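Local coordinates for hydrogenase expression/formation protein (HypB) (Archaeoglobus fulgidus, PDB 2WSM), which probably binds and hydrolyses GTP and, as a metal-binding G3E GTPase of the HypB subfamily, takes part in nickel-dependent hydrogenase maturation, at residues V137-P150 / V170-I184. Sequence-based numbering, arbitrary orientation.
Sequences VSVTEGDDVVEKHP and VGADVEKMKADAKLI
With chi1 at 54°, CG of Asp143 stands between the backbone N and the carbonyl carbon, and OD2 reaches the start of helix 174-184; Met177, extended as far as SD and then bent at chi3 (72°), turns its methyl toward Val137 and Val145. Asp143 OD2 accepts from Asp173 N at 2.7 Å, on its anti side and only slightly out of the carboxylate plane, while Asp173 itself caps the helix by accepting from Lys176 N through OD1. Beneath this polar link, Met177 CG packs 3.5 Å from Asp143 CB, and Met177 CE lies 3.8 Å from both Val137 CG1 and Val145 CG1. Val139 continues the apolar layer, its CG1 touching both Val174 CG2 and the sulfur of Met177. Further along, Val146 is a knob among Met177, Asp180, Ala181 and Ile184, with CG1 3.6 Å from Ala181 N; Ile184 CD1 lies against Pro150 CB. On the outer side, Lys176 NZ bridges two carboxylates, meeting Glu147 OE1 from above its plane at 3.1 Å and the syn lone pair of Asp180 OD2 at 3.0 Å, which probably offsets the repulsion between these acids. A water donates to Asp143 O and Asp180 OD2 and accepts from Glu147 N, tying the turn at Gly142-Val145 to the helix. Met177 and Val139 also touch Ile161 of the neighbouring strand 158-162. The contact thus packs helix 174-184 beside the segment that follows strand 132-138, on one face of the parallel sheet, an arrangement typical of the alpha/beta P-loop NTPase fold of SIMIBI GTPases.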
ATOM      1  N   VAL A 137      10.753  10.447   3.372  1.00 21.38           N
ATOM      2  CA  VAL A 137      11.030  10.435   1.946  1.00 24.00           C
ATOM      3  C   VAL A 137      12.331  11.185   1.645  1.00 24.17           C
ATOM      4  O   VAL A 137      12.620  12.230   2.235  1.00 25.89           O
ATOM      5  CB  VAL A 137       9.856  11.024   1.129  1.00 27.89           C
ATOM      6  CG1 VAL A 137       9.746  12.532   1.347  1.00 20.80           C
ATOM      7  CG2 VAL A 137      10.024  10.707  -0.337  1.00 25.58           C
ATOM      8  N   SER A 138      13.119  10.635   0.736  1.00 20.69           N
ATOM      9  CA  SER A 138      14.359  11.275   0.321  1.00 29.68           C
ATOM     10  C   SER A 138      14.111  12.082  -0.955  1.00 28.30           C
ATOM     11  O   SER A 138      13.256  11.710  -1.763  1.00 23.10           O
ATOM     12  CB  SER A 138      15.451  10.218   0.108  1.00 28.03           C
ATOM     13  OG  SER A 138      16.406  10.639  -0.851  1.00 33.72           O
ATOM     14  N   VAL A 139      14.845  13.185  -1.128  1.00 26.97           N
ATOM     15  CA  VAL A 139      14.677  14.033  -2.310  1.00 31.99           C
ATOM     16  C   VAL A 139      15.085  13.311  -3.584  1.00 31.42           C
ATOM     17  O   VAL A 139      14.681  13.698  -4.674  1.00 35.15           O
ATOM     18  CB  VAL A 139      15.465  15.373  -2.232  1.00 25.98           C
ATOM     19  CG1 VAL A 139      14.906  16.272  -1.139  1.00 24.24           C
ATOM     20  CG2 VAL A 139      16.964  15.125  -2.065  1.00 29.35           C
ATOM     21  N   THR A 140      15.884  12.261  -3.438  1.00 33.79           N
ATOM     22  CA  THR A 140      16.347  11.485  -4.584  1.00 30.38           C
ATOM     23  C   THR A 140      15.229  10.648  -5.179  1.00 31.15           C
ATOM     24  O   THR A 140      15.399  10.037  -6.233  1.00 35.40           O
ATOM     25  CB  THR A 140      17.524  10.561  -4.204  1.00 36.18           C
ATOM     26  OG1 THR A 140      17.081   9.587  -3.254  1.00 38.68           O
ATOM     27  CG2 THR A 140      18.652  11.369  -3.580  1.00 39.35           C
ATOM     28  N   GLU A 141      14.082  10.623  -4.508  1.00 35.33           N
ATOM     29  CA  GLU A 141      12.941   9.841  -4.983  1.00 32.47           C
ATOM     30  C   GLU A 141      12.093  10.627  -5.984  1.00 31.44           C
ATOM     31  O   GLU A 141      11.182  10.080  -6.603  1.00 30.83           O
ATOM     32  CB  GLU A 141      12.078   9.379  -3.805  1.00 29.74           C
ATOM     33  CG  GLU A 141      12.760   8.356  -2.913  1.00 36.00           C
ATOM     34  CD  GLU A 141      12.001   8.102  -1.622  1.00 32.63           C
ATOM     35  OE1 GLU A 141      10.817   7.700  -1.688  1.00 29.22           O
ATOM     36  OE2 GLU A 141      12.596   8.298  -0.542  1.00 31.63           O
ATOM     37  N   GLY A 142      12.405  11.906  -6.149  1.00 33.76           N
ATOM     38  CA  GLY A 142      11.595  12.770  -6.989  1.00 35.47           C
ATOM     39  C   GLY A 142      10.677  13.636  -6.148  1.00 31.69           C
ATOM     40  O   GLY A 142      10.101  13.167  -5.166  1.00 29.83           O
ATOM     41  N   ASP A 143      10.537  14.902  -6.530  1.00 30.81           N
ATOM     42  CA  ASP A 143       9.744  15.848  -5.746  1.00 32.58           C
ATOM     43  C   ASP A 143       8.231  15.755  -5.972  1.00 28.14           C
ATOM     44  O   ASP A 143       7.469  16.552  -5.425  1.00 27.88           O
ATOM     45  CB  ASP A 143      10.246  17.283  -5.950  1.00 36.90           C
ATOM     46  CG  ASP A 143      10.300  17.679  -7.409  1.00 37.84           C
ATOM     47  OD1 ASP A 143       9.371  17.319  -8.154  1.00 33.09           O
ATOM     48  OD2 ASP A 143      11.269  18.359  -7.808  1.00 40.10           O
ATOM     49  N   ASP A 144       7.802  14.779  -6.766  1.00 27.11           N
ATOM     50  CA  ASP A 144       6.378  14.491  -6.932  1.00 33.05           C
ATOM     51  C   ASP A 144       5.954  13.236  -6.153  1.00 30.13           C
ATOM     52  O   ASP A 144       4.816  12.784  -6.256  1.00 31.33           O
ATOM     53  CB  ASP A 144       6.041  14.302  -8.408  1.00 34.39           C
ATOM     54  CG  ASP A 144       6.734  13.095  -9.007  1.00 37.94           C
ATOM     55  OD1 ASP A 144       7.783  12.673  -8.467  1.00 36.25           O
ATOM     56  OD2 ASP A 144       6.232  12.567 -10.018  1.00 37.85           O
ATOM     57  N   VAL A 145       6.877  12.676  -5.381  1.00 28.45           N
ATOM     58  CA  VAL A 145       6.605  11.466  -4.608  1.00 29.96           C
ATOM     59  C   VAL A 145       5.547  11.689  -3.519  1.00 24.36           C
ATOM     60  O   VAL A 145       4.760  10.800  -3.230  1.00 25.91           O
ATOM     61  CB  VAL A 145       7.900  10.894  -3.988  1.00 34.12           C
ATOM     62  CG1 VAL A 145       8.516  11.909  -3.047  1.00 28.44           C
ATOM     63  CG2 VAL A 145       7.630   9.562  -3.272  1.00 30.89           C
ATOM     64  N   VAL A 146       5.513  12.873  -2.923  1.00 24.03           N
ATOM     65  CA  VAL A 146       4.480  13.152  -1.938  1.00 24.90           C
ATOM     66  C   VAL A 146       3.105  13.187  -2.598  1.00 26.11           C
ATOM     67  O   VAL A 146       2.168  12.542  -2.134  1.00 26.10           O
ATOM     68  CB  VAL A 146       4.721  14.469  -1.179  1.00 23.05           C
ATOM     69  CG1 VAL A 146       3.530  14.779  -0.280  1.00 24.23           C
ATOM     70  CG2 VAL A 146       6.012  14.393  -0.363  1.00 26.09           C
ATOM     71  N   GLU A 147       2.984  13.926  -3.694  1.00 27.94           N
ATOM     72  CA  GLU A 147       1.687  14.063  -4.335  1.00 30.61           C
ATOM     73  C   GLU A 147       1.198  12.762  -4.976  1.00 24.67           C
ATOM     74  O   GLU A 147      -0.000  12.556  -5.116  1.00 29.80           O
ATOM     75  CB  GLU A 147       1.670  15.236  -5.325  1.00 36.66           C
ATOM     76  CG  GLU A 147       2.573  15.097  -6.537  1.00 38.09           C
ATOM     77  CD  GLU A 147       2.418  16.271  -7.494  1.00 42.02           C
ATOM     78  OE1 GLU A 147       3.412  16.645  -8.148  1.00 45.39           O
ATOM     79  OE2 GLU A 147       1.300  16.825  -7.586  1.00 41.43           O
ATOM     80  N   LYS A 148       2.127  11.892  -5.354  1.00 25.64           N
ATOM     81  CA  LYS A 148       1.785  10.574  -5.878  1.00 24.83           C
ATOM     82  C   LYS A 148       1.265   9.618  -4.799  1.00 27.25           C
ATOM     83  O   LYS A 148       0.635   8.620  -5.122  1.00 26.28           O
ATOM     84  CB  LYS A 148       3.011   9.922  -6.524  1.00 29.84           C
ATOM     85  CG  LYS A 148       3.362  10.405  -7.919  1.00 35.81           C
ATOM     86  CD  LYS A 148       4.646   9.714  -8.366  1.00 40.78           C
ATOM     87  CE  LYS A 148       4.952   9.952  -9.834  1.00 55.27           C
ATOM     88  NZ  LYS A 148       6.275   9.365 -10.214  1.00 55.66           N
ATOM     89  N   HIS A 149       1.550   9.899  -3.527  1.00 29.34           N
ATOM     90  CA  HIS A 149       1.212   8.960  -2.446  1.00 28.36           C
ATOM     91  C   HIS A 149       0.457   9.608  -1.291  1.00 25.11           C
ATOM     92  O   HIS A 149       0.939   9.636  -0.161  1.00 29.11           O
ATOM     93  CB  HIS A 149       2.477   8.255  -1.932  1.00 27.94           C
ATOM     94  CG  HIS A 149       3.196   7.483  -2.990  1.00 25.77           C
ATOM     95  ND1 HIS A 149       4.289   7.984  -3.660  1.00 25.95           N
ATOM     96  CD2 HIS A 149       2.945   6.268  -3.533  1.00 26.23           C
ATOM     97  CE1 HIS A 149       4.700   7.098  -4.552  1.00 28.18           C
ATOM     98  NE2 HIS A 149       3.897   6.050  -4.498  1.00 29.72           N
ATOM     99  N   PRO A 150      -0.743  10.116  -1.573  1.00 26.47           N
ATOM    100  CA  PRO A 150      -1.552  10.803  -0.563  1.00 28.31           C
ATOM    101  C   PRO A 150      -1.927   9.889   0.595  1.00 23.58           C
ATOM    102  O   PRO A 150      -1.957  10.355   1.730  1.00 25.74           O
ATOM    103  CB  PRO A 150      -2.825  11.190  -1.328  1.00 27.16           C
ATOM    104  CG  PRO A 150      -2.479  11.066  -2.770  1.00 31.10           C
ATOM    105  CD  PRO A 150      -1.427  10.025  -2.873  1.00 26.69           C
ATOM    106  N   VAL A 170      20.196  16.805  -7.587  1.00 46.86           N
ATOM    107  CA  VAL A 170      19.340  15.820  -8.242  1.00 48.76           C
ATOM    108  C   VAL A 170      18.162  16.452  -8.975  1.00 44.19           C
ATOM    109  O   VAL A 170      17.382  15.754  -9.628  1.00 52.58           O
ATOM    110  CB  VAL A 170      18.825  14.759  -7.246  1.00 47.59           C
ATOM    111  CG1 VAL A 170      19.994  14.014  -6.633  1.00 47.52           C
ATOM    112  CG2 VAL A 170      17.964  15.410  -6.165  1.00 42.54           C
ATOM    113  N   GLY A 171      18.032  17.768  -8.864  1.00 40.08           N
ATOM    114  CA  GLY A 171      16.998  18.492  -9.584  1.00 36.07           C
ATOM    115  C   GLY A 171      15.663  18.426  -8.879  1.00 36.58           C
ATOM    116  O   GLY A 171      14.615  18.541  -9.507  1.00 38.84           O
ATOM    117  N   ALA A 172      15.698  18.242  -7.564  1.00 39.05           N
ATOM    118  CA  ALA A 172      14.474  18.110  -6.786  1.00 37.31           C
ATOM    119  C   ALA A 172      14.132  19.402  -6.059  1.00 35.02           C
ATOM    120  O   ALA A 172      15.002  20.097  -5.529  1.00 37.45           O
ATOM    121  CB  ALA A 172      14.570  16.944  -5.805  1.00 39.29           C
ATOM    122  N   ASP A 173      12.844  19.712  -6.048  1.00 38.85           N
ATOM    123  CA  ASP A 173      12.337  20.937  -5.461  1.00 36.65           C
ATOM    124  C   ASP A 173      11.827  20.665  -4.052  1.00 32.21           C
ATOM    125  O   ASP A 173      10.733  20.131  -3.870  1.00 32.99           O
ATOM    126  CB  ASP A 173      11.199  21.460  -6.332  1.00 35.22           C
ATOM    127  CG  ASP A 173      11.007  22.941  -6.201  1.00 37.26           C
ATOM    128  OD1 ASP A 173      10.644  23.396  -5.094  1.00 35.99           O
ATOM    129  OD2 ASP A 173      11.216  23.645  -7.213  1.00 39.57           O
ATOM    130  N   VAL A 174      12.615  21.040  -3.056  1.00 30.98           N
ATOM    131  CA  VAL A 174      12.292  20.711  -1.675  1.00 32.51           C
ATOM    132  C   VAL A 174      11.044  21.435  -1.185  1.00 33.86           C
ATOM    133  O   VAL A 174      10.221  20.861  -0.464  1.00 32.04           O
ATOM    134  CB  VAL A 174      13.476  21.009  -0.727  1.00 34.72           C
ATOM    135  CG1 VAL A 174      13.076  20.794   0.723  1.00 33.36           C
ATOM    136  CG2 VAL A 174      14.657  20.136  -1.081  1.00 32.31           C
ATOM    137  N   GLU A 175      10.903  22.697  -1.575  1.00 33.16           N
ATOM    138  CA  GLU A 175       9.788  23.511  -1.104  1.00 32.59           C
ATOM    139  C   GLU A 175       8.452  23.053  -1.678  1.00 27.44           C
ATOM    140  O   GLU A 175       7.400  23.302  -1.097  1.00 32.24           O
ATOM    141  CB  GLU A 175      10.052  24.995  -1.383  1.00 37.04           C
ATOM    142  CG  GLU A 175      11.142  25.572  -0.484  1.00 36.68           C
ATOM    143  CD  GLU A 175      10.869  25.301   0.994  1.00 45.46           C
ATOM    144  OE1 GLU A 175       9.780  25.689   1.475  1.00 46.59           O
ATOM    145  OE2 GLU A 175      11.734  24.698   1.674  1.00 42.17           O
ATOM    146  N   LYS A 176       8.497  22.371  -2.815  1.00 24.57           N
ATOM    147  CA  LYS A 176       7.297  21.755  -3.375  1.00 28.41           C
ATOM    148  C   LYS A 176       6.917  20.488  -2.597  1.00 31.87           C
ATOM    149  O   LYS A 176       5.737  20.212  -2.365  1.00 26.44           O
ATOM    150  CB  LYS A 176       7.527  21.402  -4.840  1.00 28.72           C
ATOM    151  CG  LYS A 176       6.414  20.592  -5.448  1.00 33.31           C
ATOM    152  CD  LYS A 176       6.844  19.935  -6.749  1.00 31.52           C
ATOM    153  CE  LYS A 176       5.855  18.849  -7.140  1.00 34.01           C
ATOM    154  NZ  LYS A 176       4.442  19.344  -7.047  1.00 38.02           N
ATOM    155  N   MET A 177       7.924  19.714  -2.202  1.00 27.47           N
ATOM    156  CA  MET A 177       7.676  18.496  -1.447  1.00 29.31           C
ATOM    157  C   MET A 177       7.040  18.867  -0.110  1.00 26.71           C
ATOM    158  O   MET A 177       6.052  18.268   0.310  1.00 25.71           O
ATOM    159  CB  MET A 177       8.972  17.699  -1.257  1.00 23.99           C
ATOM    160  CG  MET A 177       9.572  17.215  -2.559  1.00 22.77           C
ATOM    161  SD  MET A 177      11.119  16.303  -2.395  1.00 27.85           S
ATOM    162  CE  MET A 177      10.546  14.761  -1.681  1.00 30.25           C
ATOM    163  N   LYS A 178       7.598  19.884   0.534  1.00 28.72           N
ATOM    164  CA  LYS A 178       7.069  20.382   1.796  1.00 28.50           C
ATOM    165  C   LYS A 178       5.615  20.832   1.662  1.00 31.27           C
ATOM    166  O   LYS A 178       4.765  20.443   2.469  1.00 32.35           O
ATOM    167  CB  LYS A 178       7.935  21.534   2.312  1.00 29.94           C
ATOM    168  CG  LYS A 178       7.544  22.047   3.684  1.00 34.95           C
ATOM    169  CD  LYS A 178       8.581  23.038   4.212  1.00 42.93           C
ATOM    170  CE  LYS A 178       8.151  23.672   5.537  1.00 43.13           C
ATOM    171  NZ  LYS A 178       8.161  22.720   6.696  1.00 39.69           N
ATOM    172  N   ALA A 179       5.338  21.645   0.641  1.00 24.15           N
ATOM    173  CA  ALA A 179       4.000  22.193   0.411  1.00 27.22           C
ATOM    174  C   ALA A 179       2.964  21.114   0.080  1.00 27.51           C
ATOM    175  O   ALA A 179       1.826  21.180   0.538  1.00 25.30           O
ATOM    176  CB  ALA A 179       4.040  23.260  -0.695  1.00 26.55           C
ATOM    177  N   ASP A 180       3.353  20.127  -0.721  1.00 27.22           N
ATOM    178  CA  ASP A 180       2.456  19.016  -1.035  1.00 24.27           C
ATOM    179  C   ASP A 180       2.143  18.214   0.233  1.00 25.09           C
ATOM    180  O   ASP A 180       1.020  17.769   0.437  1.00 24.15           O
ATOM    181  CB  ASP A 180       3.061  18.106  -2.106  1.00 22.80           C
ATOM    182  CG  ASP A 180       3.207  18.800  -3.454  1.00 23.22           C
ATOM    183  OD1 ASP A 180       2.556  19.834  -3.665  1.00 27.80           O
ATOM    184  OD2 ASP A 180       3.972  18.311  -4.309  1.00 26.82           O
ATOM    185  N   ALA A 181       3.142  18.056   1.090  1.00 22.78           N
ATOM    186  CA  ALA A 181       2.982  17.337   2.350  1.00 25.69           C
ATOM    187  C   ALA A 181       1.973  18.018   3.270  1.00 25.17           C
ATOM    188  O   ALA A 181       1.121  17.367   3.877  1.00 23.17           O
ATOM    189  CB  ALA A 181       4.332  17.209   3.048  1.00 25.23           C
ATOM    190  N   LYS A 182       2.088  19.338   3.356  1.00 28.34           N
ATOM    191  CA  LYS A 182       1.226  20.177   4.178  1.00 29.90           C
ATOM    192  C   LYS A 182      -0.200  20.253   3.632  1.00 31.45           C
ATOM    193  O   LYS A 182      -1.172  20.230   4.390  1.00 33.97           O
ATOM    194  CB  LYS A 182       1.833  21.579   4.261  1.00 33.47           C
ATOM    195  CG  LYS A 182       0.985  22.604   4.981  1.00 42.03           C
ATOM    196  CD  LYS A 182       1.787  23.885   5.202  1.00 40.26           C
ATOM    197  CE  LYS A 182       3.173  23.558   5.749  1.00 44.28           C
ATOM    198  NZ  LYS A 182       3.104  22.596   6.895  1.00 44.17           N
ATOM    199  N   LEU A 183      -0.327  20.340   2.314  1.00 25.63           N
ATOM    200  CA  LEU A 183      -1.645  20.322   1.699  1.00 27.74           C
ATOM    201  C   LEU A 183      -2.359  19.003   1.999  1.00 31.01           C
ATOM    202  O   LEU A 183      -3.549  18.987   2.336  1.00 28.48           O
ATOM    203  CB  LEU A 183      -1.543  20.519   0.185  1.00 26.77           C
ATOM    204  CG  LEU A 183      -2.889  20.673  -0.527  1.00 36.91           C
ATOM    205  CD1 LEU A 183      -3.493  22.038  -0.209  1.00 27.87           C
ATOM    206  CD2 LEU A 183      -2.756  20.470  -2.039  1.00 37.95           C
ATOM    207  N   ILE A 184      -1.625  17.900   1.854  1.00 26.96           N
ATOM    208  CA  ILE A 184      -2.173  16.567   2.074  1.00 27.25           C
ATOM    209  C   ILE A 184      -2.391  16.298   3.566  1.00 27.02           C
ATOM    210  O   ILE A 184      -3.343  15.630   3.942  1.00 26.68           O
ATOM    211  CB  ILE A 184      -1.254  15.459   1.473  1.00 31.27           C
ATOM    212  CG1 ILE A 184      -1.065  15.669  -0.033  1.00 30.34           C
ATOM    213  CG2 ILE A 184      -1.838  14.069   1.727  1.00 31.79           C
ATOM    214  CD1 ILE A 184      -0.577  14.430  -0.777  1.00 30.21           C
TER
HETATM  215  O   HOH W   1       5.356  15.997  -3.888  1.00 25.03           O